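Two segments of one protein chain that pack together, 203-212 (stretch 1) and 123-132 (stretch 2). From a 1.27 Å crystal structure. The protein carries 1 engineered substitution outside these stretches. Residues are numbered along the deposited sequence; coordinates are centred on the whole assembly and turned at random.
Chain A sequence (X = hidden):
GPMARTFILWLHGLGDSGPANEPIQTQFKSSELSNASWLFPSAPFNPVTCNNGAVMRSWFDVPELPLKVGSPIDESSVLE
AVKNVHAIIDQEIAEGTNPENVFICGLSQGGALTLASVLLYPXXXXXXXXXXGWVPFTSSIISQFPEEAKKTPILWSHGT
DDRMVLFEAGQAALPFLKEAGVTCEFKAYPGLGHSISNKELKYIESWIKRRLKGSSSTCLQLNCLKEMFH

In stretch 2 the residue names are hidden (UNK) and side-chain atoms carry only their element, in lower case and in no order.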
# COMPACT_ATOMS: atom_id res chain seq x y z
N TYR A 203 11.45 -9.37 -5.15
CA TYR A 203 10.26 -10.09 -5.57
C TYR A 203 9.19 -9.13 -6.08
O TYR A 203 8.52 -9.41 -7.10
CB TYR A 203 9.72 -10.90 -4.40
CG TYR A 203 8.71 -11.94 -4.79
CD1 TYR A 203 9.12 -13.17 -5.26
CD2 TYR A 203 7.34 -11.71 -4.69
CE1 TYR A 203 8.22 -14.15 -5.62
CE2 TYR A 203 6.42 -12.68 -5.05
CZ TYR A 203 6.87 -13.90 -5.52
OH TYR A 203 5.98 -14.88 -5.88
N ILE A 204 9.01 -7.99 -5.42
CA ILE A 204 8.12 -6.96 -5.94
C ILE A 204 8.58 -6.51 -7.32
O ILE A 204 7.76 -6.35 -8.24
CB ILE A 204 8.00 -5.79 -4.95
CG1 ILE A 204 7.31 -6.25 -3.66
CG2 ILE A 204 7.27 -4.61 -5.58
CD1 ILE A 204 7.56 -5.37 -2.48
N GLU A 205 9.88 -6.28 -7.49
CA GLU A 205 10.39 -5.88 -8.80
C GLU A 205 10.04 -6.91 -9.86
O GLU A 205 9.60 -6.56 -10.95
CB GLU A 205 11.91 -5.68 -8.74
CG GLU A 205 12.53 -5.34 -10.10
CD GLU A 205 14.01 -5.08 -10.03
OE1 GLU A 205 14.67 -5.80 -9.26
OE2 GLU A 205 14.48 -4.15 -10.70
N SER A 206 10.24 -8.19 -9.55
CA SER A 206 9.92 -9.24 -10.50
C SER A 206 8.43 -9.25 -10.84
O SER A 206 8.05 -9.50 -11.99
CB SER A 206 10.34 -10.60 -9.95
OG SER A 206 11.75 -10.67 -9.83
N TRP A 207 7.57 -9.02 -9.84
CA TRP A 207 6.13 -8.94 -10.06
C TRP A 207 5.76 -7.76 -10.94
O TRP A 207 4.95 -7.90 -11.86
CB TRP A 207 5.45 -8.89 -8.69
CG TRP A 207 4.00 -8.52 -8.64
CD1 TRP A 207 2.92 -9.34 -8.80
CD2 TRP A 207 3.47 -7.23 -8.31
NE1 TRP A 207 1.75 -8.62 -8.60
CE2 TRP A 207 2.07 -7.33 -8.30
CE3 TRP A 207 4.06 -6.01 -8.02
CZ2 TRP A 207 1.25 -6.23 -8.02
CZ3 TRP A 207 3.24 -4.93 -7.73
CH2 TRP A 207 1.86 -5.05 -7.73
N ILE A 208 6.36 -6.59 -10.72
CA ILE A 208 6.12 -5.46 -11.61
C ILE A 208 6.54 -5.81 -13.03
O ILE A 208 5.81 -5.53 -13.99
CB ILE A 208 6.84 -4.20 -11.10
CG1 ILE A 208 6.22 -3.75 -9.78
CG2 ILE A 208 6.72 -3.08 -12.12
CD1 ILE A 208 6.94 -2.58 -9.11
N LYS A 209 7.72 -6.41 -13.19
CA LYS A 209 8.19 -6.80 -14.51
C LYS A 209 7.21 -7.74 -15.19
O LYS A 209 6.95 -7.61 -16.39
CB LYS A 209 9.56 -7.45 -14.41
CG LYS A 209 10.66 -6.44 -14.10
CD LYS A 209 11.98 -7.10 -13.78
CE LYS A 209 12.42 -8.04 -14.88
NZ LYS A 209 13.82 -8.50 -14.65
N ARG A 210 6.70 -8.72 -14.46
CA ARG A 210 5.75 -9.66 -15.04
C ARG A 210 4.46 -8.96 -15.43
O ARG A 210 3.89 -9.24 -16.49
CB ARG A 210 5.45 -10.76 -14.03
CG ARG A 210 4.54 -11.87 -14.53
CD ARG A 210 4.33 -12.94 -13.45
NE ARG A 210 5.53 -13.06 -12.62
CZ ARG A 210 5.61 -12.72 -11.33
NH1 ARG A 210 4.56 -12.27 -10.66
NH2 ARG A 210 6.77 -12.86 -10.69
N ARG A 211 3.99 -8.04 -14.60
CA ARG A 211 2.79 -7.28 -14.95
C ARG A 211 3.01 -6.48 -16.22
O ARG A 211 2.15 -6.46 -17.12
CB ARG A 211 2.41 -6.37 -13.79
CG ARG A 211 1.25 -5.42 -14.07
CD ARG A 211 -0.05 -6.14 -14.42
NE ARG A 211 -1.18 -5.24 -14.23
CZ ARG A 211 -2.32 -5.28 -14.91
NH1 ARG A 211 -2.50 -6.19 -15.86
NH2 ARG A 211 -3.30 -4.40 -14.64
N LEU A 212 4.17 -5.82 -16.34
CA LEU A 212 4.48 -5.05 -17.54
C LEU A 212 4.58 -5.95 -18.76
O LEU A 212 4.18 -5.55 -19.86
CB LEU A 212 5.79 -4.28 -17.34
CG LEU A 212 5.77 -3.14 -16.32
CD1 LEU A 212 7.17 -2.59 -16.13
CD2 LEU A 212 4.81 -2.04 -16.73
N UNK A 123 -10.18 3.34 -12.18
CA UNK A 123 -9.55 2.65 -13.29
C UNK A 123 -8.65 1.52 -12.80
O UNK A 123 -8.14 1.56 -11.67
n UNK A 123 -9.05 7.96 -16.59
c UNK A 123 -9.62 4.72 -14.71
c UNK A 123 -9.80 6.84 -15.99
c UNK A 123 -8.86 5.75 -15.48
c UNK A 123 -8.73 3.63 -14.12
N UNK A 124 -8.48 0.51 -13.64
CA UNK A 124 -7.51 -0.55 -13.38
C UNK A 124 -6.11 0.03 -13.45
O UNK A 124 -5.75 0.72 -14.40
c UNK A 124 -6.75 -2.85 -14.04
c UNK A 124 -7.62 -1.67 -14.42
o UNK A 124 -9.00 -2.08 -14.53
N UNK A 125 -5.30 -0.28 -12.45
CA UNK A 125 -3.91 0.15 -12.40
C UNK A 125 -3.02 -1.05 -12.65
O UNK A 125 -3.47 -2.19 -12.76
c UNK A 125 -4.25 2.54 -9.35
c UNK A 125 -4.51 2.04 -10.76
c UNK A 125 -4.34 3.13 -11.79
c UNK A 125 -3.62 0.84 -11.07
N UNK A 126 -1.71 -0.78 -12.72
CA UNK A 126 -0.74 -1.84 -12.90
C UNK A 126 -0.72 -2.79 -11.72
O UNK A 126 -0.66 -4.01 -11.88
N UNK A 127 -0.79 -2.26 -10.52
CA UNK A 127 -0.80 -3.11 -9.35
C UNK A 127 -0.71 -2.33 -8.07
O UNK A 127 -0.30 -1.16 -8.05
N UNK A 128 -1.04 -3.00 -6.98
CA UNK A 128 -0.82 -2.51 -5.64
C UNK A 128 0.05 -3.48 -4.88
O UNK A 128 -0.30 -4.67 -4.77
N UNK A 129 1.19 -3.01 -4.36
CA UNK A 129 2.09 -3.84 -3.56
C UNK A 129 2.00 -3.38 -2.12
O UNK A 129 2.40 -2.26 -1.79
c UNK A 129 3.53 -3.73 -4.06
N UNK A 130 1.44 -4.22 -1.28
CA UNK A 130 1.28 -3.94 0.15
C UNK A 130 2.40 -4.66 0.88
O UNK A 130 2.58 -5.87 0.70
c UNK A 130 -0.09 -4.45 0.63
c UNK A 130 -1.23 -3.75 -0.12
c UNK A 130 -0.22 -4.30 2.14
N UNK A 131 3.15 -3.93 1.71
CA UNK A 131 4.19 -4.54 2.54
C UNK A 131 3.77 -4.39 3.99
O UNK A 131 3.68 -3.27 4.51
c UNK A 131 6.21 -4.11 0.93
c UNK A 131 5.61 -3.20 -0.14
c UNK A 131 5.56 -3.90 2.30
c UNK A 131 7.70 -3.86 1.03
N UNK A 132 3.47 -5.50 4.63
CA UNK A 132 3.22 -5.50 6.07
C UNK A 132 2.09 -4.55 6.46
O UNK A 132 2.15 -3.87 7.48
o UNK A 132 5.55 -6.03 6.40
c UNK A 132 4.49 -5.19 6.84

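Position 123 carries four carbons in an unbranched row ending in a nitrogen, extended beyond its first carbon and out of reach of the helix; the chain is that of a lysine, Lys123, and it takes no part in the contact. At position 124 one carbon bears both an oxygen and a second carbon, and a carbon of the side chain lies against the guanidinium of Arg211, near its plane; the branched pattern is that of Thr124. The contact is Thr124 CG2 to Arg211 NH2, at 3.8 Å, while the hydroxyl is hydrogen-bonded elsewhere in the structure.

Position 125 has four carbons forked at the second. The end of this side chain leads away from the helix, so its link to stretch 1 is made by the backbone: Arg211 NH2 donates a hydrogen bond to the carbonyl O of 125 at 2.9 Å, although NH2 lies too close to an atom elsewhere in the model, so its place is less sure. The fork identifies Leu125.

Position 126 has no side-chain atoms. Its carbonyl oxygen accepts a hydrogen bond from Arg211 NE, with 2.7 Å between NE and the O of 126; the residue is Gly126. Position 127 is equally bare, with its CA 3.7 Å from Trp207 CH2. An ideal CB here would point toward the helix and fall 2.5 Å from Trp207 CH2, a clash; the residue is Gly127. Position 128 also lacks a side chain, and its backbone N sits 3.6 Å from Trp207 CH2, at the edge of the indole. A CB there would point away from the helix and meet nothing of stretch 1, so the contact itself does not demand the glycine, Gly128.

Position 129 shows a single carbon, directed toward the helix, with its CB 3.9 Å from Trp207 CZ3 and 4.1 Å from Ile204 CG2; it is Ala129. Position 130 has three carbons, one carrying the other two, and points away; this is Val130, without contact to the helix. At position 131 four carbons fork at the second. Although the CA-to-CB bond runs sideways, the end comes nearer, bringing a carbon of the side chain against Ile204; this is Leu131, with CD1 3.7 Å from Ile204 CD1. Position 132 has one carbon followed by an oxygen, Ser132, and is out of reach.

The helix and strand run nearly antiparallel, their N-to-C directions 170° apart. Ile204, Trp207 and Arg211, spaced three and four residues apart, all point toward stretch 2. Ile204 makes apolar contacts with Ala129 and Leu131, Trp207 fits against the slender backbone around Gly127 and Gly128, and Arg211 fastens the loop before the strand through two carbonyl oxygens.

Stretch 2 123-132: KTLGGGAVLS
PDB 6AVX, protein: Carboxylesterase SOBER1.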